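Local coordinates for Mlr6093 protein (Mesorhizobium loti, PDB 2QJ8) that probably acts as a zinc-dependent hydrolase of the succinylglutamate desuccinylase/aspartoacylase family, cleaving amide or ester bonds, at residues A[147-151]-A[273-277]; A[252-258]-A[324-330]; A[266-272]-A[311-317]. All blocks are in the same frame, centred on the assembly; numbering follows the deposited sequence.

Contact 1. Residues A[147-151]-A[273-277]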
loop_
_atom_site.group_PDB
_atom_site.type_symbol
_atom_site.label_atom_id
_atom_site.label_comp_id
_atom_site.label_asym_id
_atom_site.label_seq_id
_atom_site.Cartn_x
_atom_site.Cartn_y
_atom_site.Cartn_z
ATOM N N TRP A 147 -5.224 0.856 -3.804
ATOM C CA TRP A 147 -6.389 0.040 -4.074
ATOM C C TRP A 147 -6.098 -1.392 -3.669
ATOM O O TRP A 147 -4.949 -1.813 -3.653
ATOM C CB TRP A 147 -6.693 -0.021 -5.565
ATOM C CG TRP A 147 -7.259 1.161 -6.195
ATOM C CD1 TRP A 147 -6.566 2.209 -6.742
ATOM C CD2 TRP A 147 -8.643 1.421 -6.437
ATOM N NE1 TRP A 147 -7.439 3.111 -7.292
ATOM C CE2 TRP A 147 -8.723 2.647 -7.131
ATOM C CE3 TRP A 147 -9.825 0.740 -6.139
ATOM C CZ2 TRP A 147 -9.946 3.214 -7.511
ATOM C CZ3 TRP A 147 -11.029 1.286 -6.529
ATOM C CH2 TRP A 147 -11.084 2.515 -7.206
ATOM N N ASP A 148 -7.159 -2.098 -3.305
ATOM C CA ASP A 148 -7.148 -3.531 -3.164
ATOM C C ASP A 148 -8.041 -3.952 -4.356
ATOM O O ASP A 148 -9.061 -3.317 -4.610
ATOM C CB ASP A 148 -7.794 -3.960 -1.870
ATOM C CG ASP A 148 -7.494 -5.396 -1.514
ATOM O OD1 ASP A 148 -6.584 -6.023 -2.095
ATOM O OD2 ASP A 148 -8.162 -5.918 -0.611
ATOM N N CYS A 149 -7.626 -4.958 -5.113
ATOM C CA CYS A 149 -8.431 -5.482 -6.193
ATOM C C CYS A 149 -8.276 -6.989 -6.255
ATOM O O CYS A 149 -7.311 -7.551 -5.720
ATOM C CB CYS A 149 -8.112 -4.818 -7.533
ATOM S SG CYS A 149 -6.548 -5.259 -8.282
ATOM N N ALA A 150 -9.240 -7.632 -6.902
ATOM C CA ALA A 150 -9.238 -9.076 -7.069
ATOM C C ALA A 150 -8.054 -9.517 -7.940
ATOM O O ALA A 150 -7.682 -8.774 -8.844
ATOM C CB ALA A 150 -10.534 -9.504 -7.745
ATOM N N PRO A 151 -7.447 -10.701 -7.660
ATOM C CA PRO A 151 -6.421 -11.223 -8.593
ATOM C C PRO A 151 -7.187 -11.572 -9.858
ATOM O O PRO A 151 -8.114 -12.377 -9.823
ATOM C CB PRO A 151 -5.859 -12.457 -7.885
ATOM C CG PRO A 151 -6.327 -12.338 -6.457
ATOM C CD PRO A 151 -7.648 -11.619 -6.529
ATOM N N SER A 273 -15.032 -5.333 1.451
ATOM C CA SER A 273 -13.778 -5.929 0.993
ATOM C C SER A 273 -13.893 -6.493 -0.397
ATOM O O SER A 273 -14.993 -6.754 -0.860
ATOM C CB SER A 273 -13.388 -7.060 1.940
ATOM O OG SER A 273 -13.085 -6.552 3.221
ATOM N N VAL A 274 -12.749 -6.695 -1.063
ATOM C CA VAL A 274 -12.741 -7.297 -2.404
ATOM C C VAL A 274 -13.430 -8.672 -2.314
ATOM O O VAL A 274 -13.274 -9.355 -1.328
ATOM C CB VAL A 274 -11.322 -7.381 -2.997
ATOM C CG1 VAL A 274 -11.290 -8.293 -4.205
ATOM C CG2 VAL A 274 -10.821 -5.964 -3.342
HETATM N N MSE A 275 -14.259 -8.985 -3.309
HETATM C CA MSE A 275 -15.073 -10.217 -3.417
HETATM C C MSE A 275 -16.400 -10.207 -2.666
HETATM O O MSE A 275 -17.191 -11.132 -2.851
HETATM C CB MSE A 275 -14.290 -11.521 -3.119
HETATM C CG MSE A 275 -12.987 -11.688 -3.932
HETATM SE SE MSE A 275 -13.224 -11.526 -5.866
HETATM C CE MSE A 275 -14.392 -13.058 -6.169
ATOM N N ASP A 276 -16.675 -9.179 -1.850
ATOM C CA ASP A 276 -17.955 -9.100 -1.174
ATOM C C ASP A 276 -19.032 -8.903 -2.213
ATOM O O ASP A 276 -18.835 -8.169 -3.183
ATOM C CB ASP A 276 -18.056 -7.907 -0.211
ATOM C CG ASP A 276 -17.287 -8.092 1.082
ATOM O OD1 ASP A 276 -16.699 -9.171 1.362
ATOM O OD2 ASP A 276 -17.266 -7.101 1.836
ATOM N N GLU A 277 -20.177 -9.542 -1.976
ATOM C CA GLU A 277 -21.361 -9.419 -2.813
ATOM C C GLU A 277 -22.244 -8.416 -2.076
ATOM O O GLU A 277 -22.666 -8.686 -0.938
ATOM C CB GLU A 277 -22.030 -10.793 -2.946
ATOM C CG GLU A 277 -21.144 -11.811 -3.679
ATOM C CD GLU A 277 -21.794 -13.171 -3.873
ATOM O OE1 GLU A 277 -22.683 -13.540 -3.066
ATOM O OE2 GLU A 277 -21.396 -13.876 -4.840
HETATM O O HOH W 1 -10.496 -5.678 0.355
#
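This is a small loop-against-strand packing contact: a type II beta turn, Ser273 to Asp276, presses its corner against the backbone of strand 147-149 and the residues just after it. Strand 147-149 lies in the region assigned to the aspartoacylase-type catalytic family; the turn links strands 266-270 and 277-278. Both pieces hydrogen-bond to strand 306-312, Asp148 with Ile311, and Met275 and Asp276 with Val308, which brings them side by side. Val274, at the second position of the turn, is the main wedge. Val274 CG2 lies 3.4 Å from Asp148 O and 3.8 Å from Cys149 CA, while Val274 CG1 lies 3.8 Å from Ala150 CB, just beyond the strand. Alanine suits that place because a methyl group lets the turn come close. At the third position Met275, present as selenomethionine, takes the positive phi of 83° that a type II turn requires, and its SE rests 3.9 Å from Ala150 CB; both side chains also touch Val178. The turn is closed by Asp276 N bonding to Ser273 O at 3.1 Å, and the carboxylate of Asp276 folds back so that OD2 accepts from Ser273 N at 2.9 Å. The polar link between the segments is a water bridge: one water donates to Asp148 OD2 at 2.5 Å and accepts from Val274 N at 2.8 Å.

Contact 2. Residues A[252-258]-A[324-330]; sequences LETTSSD and AILARPL
Two antiparallel strands pair here, and one of them breaks into a 3-10 segment before pairing again. Leu252 lies opposite Pro329, a non-hydrogen-bonded pair with CA atoms 4.3 Å apart; next, Glu253 (phi/psi -135/150°) and Arg328 (-126/151°) form a hydrogen-bonded pair, Glu253 N to Arg328 O 2.7 Å and Arg328 N to Glu253 O 2.8 Å. The axes of the short strands 252-254 and 324-329 approach to 4.2 Å, with 133° between their N-to-C directions. Leu252 (m, t) supplies apolar cover, its CB 3.7 Å from Ala327 CB and its CD2 4.1 Å from Pro329 CB. Beyond Thr254, whose OG1 donates to Leu326 O at 3.1 Å, residues 256-258 form the 3-10 segment (-52/-38, -66/-15 and -91/-9°), and Asp258 N bonds to Thr255 O at 2.9 Å. Asp258 (chi1 m) serves both segments: Asp258 O accepts from Leu326 N at 2.9 Å, so pairing resumes; Asp258 OD2 takes Thr255 N at 2.9 Å, pinning the turn; Asp258 OD1 forms a salt bridge with Arg328 NE at 3.1 Å, with a weak bond from Arg328 NH2 at 3.3 Å. Arg328 (m, t, chi3 -136°, chi4 near 180°) meets that carboxylate with its guanidinium edge, bracing the interruption. In the large mixed sheet, interrupted strand 250-261 lies between strands 178-182 (parallel) and 322-329, which pairs in turn with 306-312 (antiparallel).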
loop_
_atom_site.group_PDB
_atom_site.type_symbol
_atom_site.label_atom_id
_atom_site.label_comp_id
_atom_site.label_asym_id
_atom_site.label_seq_id
_atom_site.Cartn_x
_atom_site.Cartn_y
_atom_site.Cartn_z
ATOM N N LEU A 252 -16.930 -11.395 -14.930
ATOM C CA LEU A 252 -17.732 -10.266 -14.469
ATOM C C LEU A 252 -17.544 -9.102 -15.429
ATOM O O LEU A 252 -16.617 -9.113 -16.226
ATOM C CB LEU A 252 -17.283 -9.873 -13.050
ATOM C CG LEU A 252 -17.330 -10.923 -11.928
ATOM C CD1 LEU A 252 -16.845 -10.326 -10.582
ATOM C CD2 LEU A 252 -18.718 -11.513 -11.773
ATOM N N GLU A 253 -18.460 -8.139 -15.380
ATOM C CA GLU A 253 -18.347 -6.913 -16.176
ATOM C C GLU A 253 -18.665 -5.718 -15.311
ATOM O O GLU A 253 -19.476 -5.814 -14.380
ATOM C CB GLU A 253 -19.225 -6.904 -17.447
ATOM C CG GLU A 253 -20.675 -6.881 -17.224
ATOM C CD GLU A 253 -21.472 -6.981 -18.519
ATOM O OE1 GLU A 253 -20.908 -6.777 -19.620
ATOM O OE2 GLU A 253 -22.673 -7.266 -18.415
ATOM N N THR A 254 -18.040 -4.602 -15.658
ATOM C CA THR A 254 -18.241 -3.345 -14.942
ATOM C C THR A 254 -18.578 -2.273 -15.957
ATOM O O THR A 254 -17.916 -2.147 -16.982
ATOM C CB THR A 254 -17.042 -2.930 -14.048
ATOM O OG1 THR A 254 -17.257 -1.606 -13.543
ATOM C CG2 THR A 254 -15.767 -2.922 -14.783
ATOM N N THR A 255 -19.671 -1.547 -15.666
ATOM C CA THR A 255 -20.202 -0.441 -16.502
ATOM C C THR A 255 -20.131 0.827 -15.657
ATOM O O THR A 255 -19.856 0.743 -14.456
ATOM C CB THR A 255 -21.672 -0.703 -17.002
ATOM O OG1 THR A 255 -22.581 -0.787 -15.886
ATOM C CG2 THR A 255 -21.739 -1.993 -17.833
ATOM N N SER A 256 -20.391 1.991 -16.263
ATOM C CA SER A 256 -20.266 3.285 -15.545
ATOM C C SER A 256 -21.001 3.400 -14.213
ATOM O O SER A 256 -20.434 3.937 -13.269
ATOM C CB SER A 256 -20.600 4.469 -16.447
ATOM O OG SER A 256 -19.472 4.733 -17.260
ATOM N N SER A 257 -22.194 2.826 -14.100
ATOM C CA SER A 257 -22.930 2.852 -12.819
ATOM C C SER A 257 -22.255 2.033 -11.658
ATOM O O SER A 257 -22.613 2.205 -10.484
ATOM C CB SER A 257 -24.369 2.405 -13.021
ATOM O OG SER A 257 -24.427 1.088 -13.494
ATOM N N ASP A 258 -21.300 1.162 -12.018
ATOM C CA ASP A 258 -20.556 0.337 -11.095
ATOM C C ASP A 258 -19.272 0.996 -10.597
ATOM O O ASP A 258 -18.615 0.442 -9.715
ATOM C CB ASP A 258 -20.145 -0.968 -11.777
ATOM C CG ASP A 258 -21.295 -1.821 -12.205
ATOM O OD1 ASP A 258 -22.186 -2.059 -11.381
ATOM O OD2 ASP A 258 -21.259 -2.338 -13.346
ATOM N N ALA A 324 -14.475 2.928 -5.641
ATOM C CA ALA A 324 -14.785 1.514 -5.684
ATOM C C ALA A 324 -15.186 1.104 -7.105
ATOM O O ALA A 324 -15.758 1.916 -7.850
ATOM C CB ALA A 324 -15.917 1.176 -4.652
ATOM N N ILE A 325 -14.824 -0.125 -7.481
ATOM C CA ILE A 325 -15.217 -0.696 -8.766
ATOM C C ILE A 325 -15.992 -1.963 -8.466
ATOM O O ILE A 325 -15.450 -2.924 -7.914
ATOM C CB ILE A 325 -14.044 -1.002 -9.679
ATOM C CG1 ILE A 325 -13.267 0.289 -9.954
ATOM C CG2 ILE A 325 -14.555 -1.590 -11.001
ATOM C CD1 ILE A 325 -12.037 0.054 -10.690
ATOM N N LEU A 326 -17.272 -1.927 -8.803
ATOM C CA LEU A 326 -18.188 -3.031 -8.598
ATOM C C LEU A 326 -18.323 -3.707 -9.964
ATOM O O LEU A 326 -18.021 -3.106 -10.993
ATOM C CB LEU A 326 -19.530 -2.519 -8.050
ATOM C CG LEU A 326 -19.667 -2.239 -6.544
ATOM C CD1 LEU A 326 -18.408 -1.792 -5.841
ATOM C CD2 LEU A 326 -20.832 -1.279 -6.247
ATOM N N ALA A 327 -18.685 -4.978 -9.956
ATOM C CA ALA A 327 -18.854 -5.745 -11.181
ATOM C C ALA A 327 -20.023 -6.695 -11.035
ATOM O O ALA A 327 -20.386 -7.098 -9.919
ATOM C CB ALA A 327 -17.580 -6.504 -11.505
ATOM N N ARG A 328 -20.604 -7.052 -12.169
ATOM C CA ARG A 328 -21.730 -7.953 -12.205
ATOM C C ARG A 328 -21.449 -9.097 -13.123
ATOM O O ARG A 328 -20.758 -8.914 -14.100
ATOM C CB ARG A 328 -22.935 -7.218 -12.737
ATOM C CG ARG A 328 -23.298 -6.022 -11.921
ATOM C CD ARG A 328 -24.511 -5.387 -12.514
ATOM N NE ARG A 328 -24.371 -3.948 -12.577
ATOM C CZ ARG A 328 -25.238 -3.126 -13.168
ATOM N NH1 ARG A 328 -26.360 -3.589 -13.742
ATOM N NH2 ARG A 328 -24.992 -1.811 -13.158
ATOM N N PRO A 329 -22.041 -10.274 -12.849
ATOM C CA PRO A 329 -21.773 -11.411 -13.733
ATOM C C PRO A 329 -22.309 -11.190 -15.158
ATOM O O PRO A 329 -23.361 -10.581 -15.333
ATOM C CB PRO A 329 -22.515 -12.559 -13.055
ATOM C CG PRO A 329 -23.567 -11.904 -12.283
ATOM C CD PRO A 329 -23.009 -10.626 -11.801
ATOM N N LEU A 330 -21.534 -11.636 -16.142
ATOM C CA LEU A 330 -21.881 -11.508 -17.544
ATOM C C LEU A 330 -23.134 -12.362 -17.809
ATOM O O LEU A 330 -23.317 -13.401 -17.169
ATOM C CB LEU A 330 -20.660 -11.949 -18.384
ATOM C CG LEU A 330 -20.577 -11.766 -19.898
ATOM C CD1 LEU A 330 -20.638 -10.307 -20.268
ATOM C CD2 LEU A 330 -19.298 -12.393 -20.435
#

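Contact 3. Residues A[266-272]-A[311-317]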
loop_
_atom_site.group_PDB
_atom_site.type_symbol
_atom_site.label_atom_id
_atom_site.label_comp_id
_atom_site.label_asym_id
_atom_site.label_seq_id
_atom_site.Cartn_x
_atom_site.Cartn_y
_atom_site.Cartn_z
ATOM N N GLY A 266 -12.502 14.508 0.821
ATOM C CA GLY A 266 -12.554 14.079 2.232
ATOM C C GLY A 266 -11.716 12.830 2.470
ATOM O O GLY A 266 -10.949 12.419 1.598
ATOM N N ILE A 267 -11.892 12.200 3.630
ATOM C CA ILE A 267 -11.216 10.920 3.915
ATOM C C ILE A 267 -12.176 9.794 3.541
ATOM O O ILE A 267 -13.260 9.681 4.110
ATOM C CB ILE A 267 -10.818 10.753 5.389
ATOM C CG1 ILE A 267 -9.846 11.826 5.819
ATOM C CG2 ILE A 267 -10.124 9.406 5.621
ATOM C CD1 ILE A 267 -9.736 11.926 7.324
ATOM N N PHE A 268 -11.799 8.984 2.554
ATOM C CA PHE A 268 -12.614 7.866 2.152
ATOM C C PHE A 268 -12.312 6.740 3.119
ATOM O O PHE A 268 -11.156 6.488 3.403
ATOM C CB PHE A 268 -12.271 7.388 0.728
ATOM C CG PHE A 268 -13.003 6.146 0.326
ATOM C CD1 PHE A 268 -14.372 6.187 0.104
ATOM C CD2 PHE A 268 -12.333 4.923 0.200
ATOM C CE1 PHE A 268 -15.062 5.054 -0.262
ATOM C CE2 PHE A 268 -13.012 3.787 -0.181
ATOM C CZ PHE A 268 -14.389 3.844 -0.408
ATOM N N GLU A 269 -13.354 6.078 3.598
ATOM C CA GLU A 269 -13.233 4.930 4.468
ATOM C C GLU A 269 -13.951 3.769 3.790
ATOM O O GLU A 269 -15.167 3.834 3.657
ATOM C CB GLU A 269 -13.898 5.206 5.814
ATOM C CG GLU A 269 -13.934 3.970 6.712
ATOM C CD GLU A 269 -14.683 4.166 7.972
ATOM O OE1 GLU A 269 -15.160 5.271 8.261
ATOM O OE2 GLU A 269 -14.806 3.175 8.691
ATOM N N PRO A 270 -13.225 2.697 3.404
ATOM C CA PRO A 270 -13.940 1.569 2.829
ATOM C C PRO A 270 -14.854 0.866 3.869
ATOM O O PRO A 270 -14.537 0.824 5.046
ATOM C CB PRO A 270 -12.822 0.634 2.373
ATOM C CG PRO A 270 -11.671 0.969 3.226
ATOM C CD PRO A 270 -11.777 2.440 3.481
ATOM N N ARG A 271 -15.991 0.380 3.408
ATOM C CA ARG A 271 -16.964 -0.351 4.235
ATOM C C ARG A 271 -17.283 -1.755 3.636
ATOM O O ARG A 271 -18.286 -2.354 3.959
ATOM C CB ARG A 271 -18.196 0.530 4.434
ATOM C CG ARG A 271 -17.990 1.724 5.388
ATOM C CD ARG A 271 -18.069 1.246 6.853
ATOM N NE ARG A 271 -17.801 2.278 7.855
ATOM C CZ ARG A 271 -18.667 3.194 8.309
ATOM N NH1 ARG A 271 -19.918 3.282 7.851
ATOM N NH2 ARG A 271 -18.259 4.065 9.233
ATOM N N CYS A 272 -16.394 -2.283 2.791
ATOM C CA CYS A 272 -16.546 -3.604 2.206
ATOM C C CYS A 272 -15.186 -4.033 1.678
ATOM O O CYS A 272 -14.283 -3.202 1.510
ATOM C CB CYS A 272 -17.625 -3.620 1.102
ATOM S SG CYS A 272 -17.225 -2.574 -0.261
ATOM N N ILE A 311 -11.536 -1.683 -4.424
ATOM C CA ILE A 311 -11.947 -0.649 -3.470
ATOM C C ILE A 311 -10.702 0.025 -2.895
ATOM O O ILE A 311 -9.702 -0.646 -2.657
ATOM C CB ILE A 311 -12.879 -1.212 -2.366
ATOM C CG1 ILE A 311 -13.516 -0.038 -1.572
ATOM C CG2 ILE A 311 -12.141 -2.249 -1.482
ATOM C CD1 ILE A 311 -14.603 -0.409 -0.669
ATOM N N ARG A 312 -10.756 1.358 -2.747
ATOM C CA ARG A 312 -9.640 2.135 -2.195
ATOM C C ARG A 312 -9.422 1.853 -0.739
ATOM O O ARG A 312 -10.369 1.499 -0.021
ATOM C CB ARG A 312 -9.879 3.649 -2.269
ATOM C CG ARG A 312 -9.673 4.281 -3.588
ATOM C CD ARG A 312 -9.546 5.818 -3.416
ATOM N NE ARG A 312 -9.604 6.538 -4.692
ATOM C CZ ARG A 312 -8.646 6.554 -5.627
ATOM N NH1 ARG A 312 -7.502 5.885 -5.493
ATOM N NH2 ARG A 312 -8.855 7.242 -6.746
ATOM N N SER A 313 -8.177 2.045 -0.297
ATOM C CA SER A 313 -7.800 1.957 1.102
ATOM C C SER A 313 -8.216 3.284 1.705
ATOM O O SER A 313 -8.498 4.238 0.969
ATOM C CB SER A 313 -6.288 1.829 1.237
ATOM O OG SER A 313 -5.838 0.692 0.510
ATOM N N ALA A 314 -8.283 3.344 3.024
ATOM C CA ALA A 314 -8.604 4.601 3.715
ATOM C C ALA A 314 -7.556 5.653 3.324
ATOM O O ALA A 314 -6.339 5.457 3.525
ATOM C CB ALA A 314 -8.656 4.404 5.200
HETATM N N MSE A 315 -8.011 6.738 2.697
HETATM C CA MSE A 315 -7.106 7.751 2.166
HETATM C C MSE A 315 -7.866 9.024 1.889
HETATM O O MSE A 315 -9.084 8.989 1.800
HETATM C CB MSE A 315 -6.544 7.264 0.815
HETATM C CG MSE A 315 -7.627 7.173 -0.322
HETATM SE SE MSE A 315 -6.985 6.641 -2.067
HETATM C CE MSE A 315 -5.480 7.908 -2.245
ATOM N N TYR A 316 -7.122 10.107 1.669
ATOM C CA TYR A 316 -7.711 11.389 1.275
ATOM C C TYR A 316 -8.065 11.337 -0.223
ATOM O O TYR A 316 -7.251 10.921 -1.030
ATOM C CB TYR A 316 -6.733 12.548 1.499
ATOM C CG TYR A 316 -6.369 12.819 2.940
ATOM C CD1 TYR A 316 -7.335 13.197 3.853
ATOM C CD2 TYR A 316 -5.043 12.744 3.374
ATOM C CE1 TYR A 316 -7.000 13.470 5.158
ATOM C CE2 TYR A 316 -4.709 13.006 4.670
ATOM C CZ TYR A 316 -5.682 13.365 5.554
ATOM O OH TYR A 316 -5.331 13.628 6.835
ATOM N N VAL A 317 -9.267 11.763 -0.585
ATOM C CA VAL A 317 -9.676 11.781 -2.006
ATOM C C VAL A 317 -10.180 13.170 -2.329
ATOM O O VAL A 317 -10.651 13.879 -1.450
ATOM C CB VAL A 317 -10.819 10.769 -2.371
ATOM C CG1 VAL A 317 -10.324 9.306 -2.287
ATOM C CG2 VAL A 317 -12.078 11.030 -1.546
#
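Phe268 and Ile311 form the apolar centre, joined by Pro270 and Cys272. The Phe268 ring turns its edge to the other segment, CE2 lying 4.1 Å from Ile311 CG1 and 3.5 Å from Arg312 O, and its CB meets Val317 CG1 at 4.1 Å. Ile311, beta-branched with a CD1 that reaches outward, brings that atom within 3.7 Å of Pro270 CB and 3.4 Å of Cys272 SG. Next to this cluster runs the antiparallel ladder. Phe268 N bonds to Met315 O at 2.8 Å and Met315 N to Phe268 O at 3.2 Å; Gly266 and Val317 pair likewise, with Val317 N 2.8 Å from Gly266 O. Gly266 is almost fully extended, with phi 170°, a conformation easy for a residue without a side chain. On the face with Ile267 and Tyr316, Ile267 CG1 touches Tyr316 CE1 at 3.4 Å, and both residues pack on Glu86 of the second subunit. At the polar edge, Glu269 OE2 forms a salt bridge with Arg271 NE at 3.2 Å, its hydrogen bond weak, and another with Arg67 of the second subunit; Arg312 pairs with Glu321. Within the chain, strand 315-317 is an outermost strand of a four-stranded antiparallel sheet, next to 266-270.

How the contacts relate
Going from the N terminus, the chain first opens contact 1 at 147-151 and passes through helices and strands before opening contact 2 at 252-258 and contact 3 at 266-272. Residues 273-277 then close contact 1, the longest loop of the three, so that it crosses the other two. Contact 3 closes next, at 311-317, and contact 2 last, at 324-330; contact 3 therefore lies wholly within the span of contact 2. Strand 306-312 ties the pieces together: its end enters contact 3, and it neighbours strand 147-149 and strand 322-329. Strand 147-149 is thereby joined, through strand 306-312, to the four-stranded antiparallel sheet and to the last strand, 322-329.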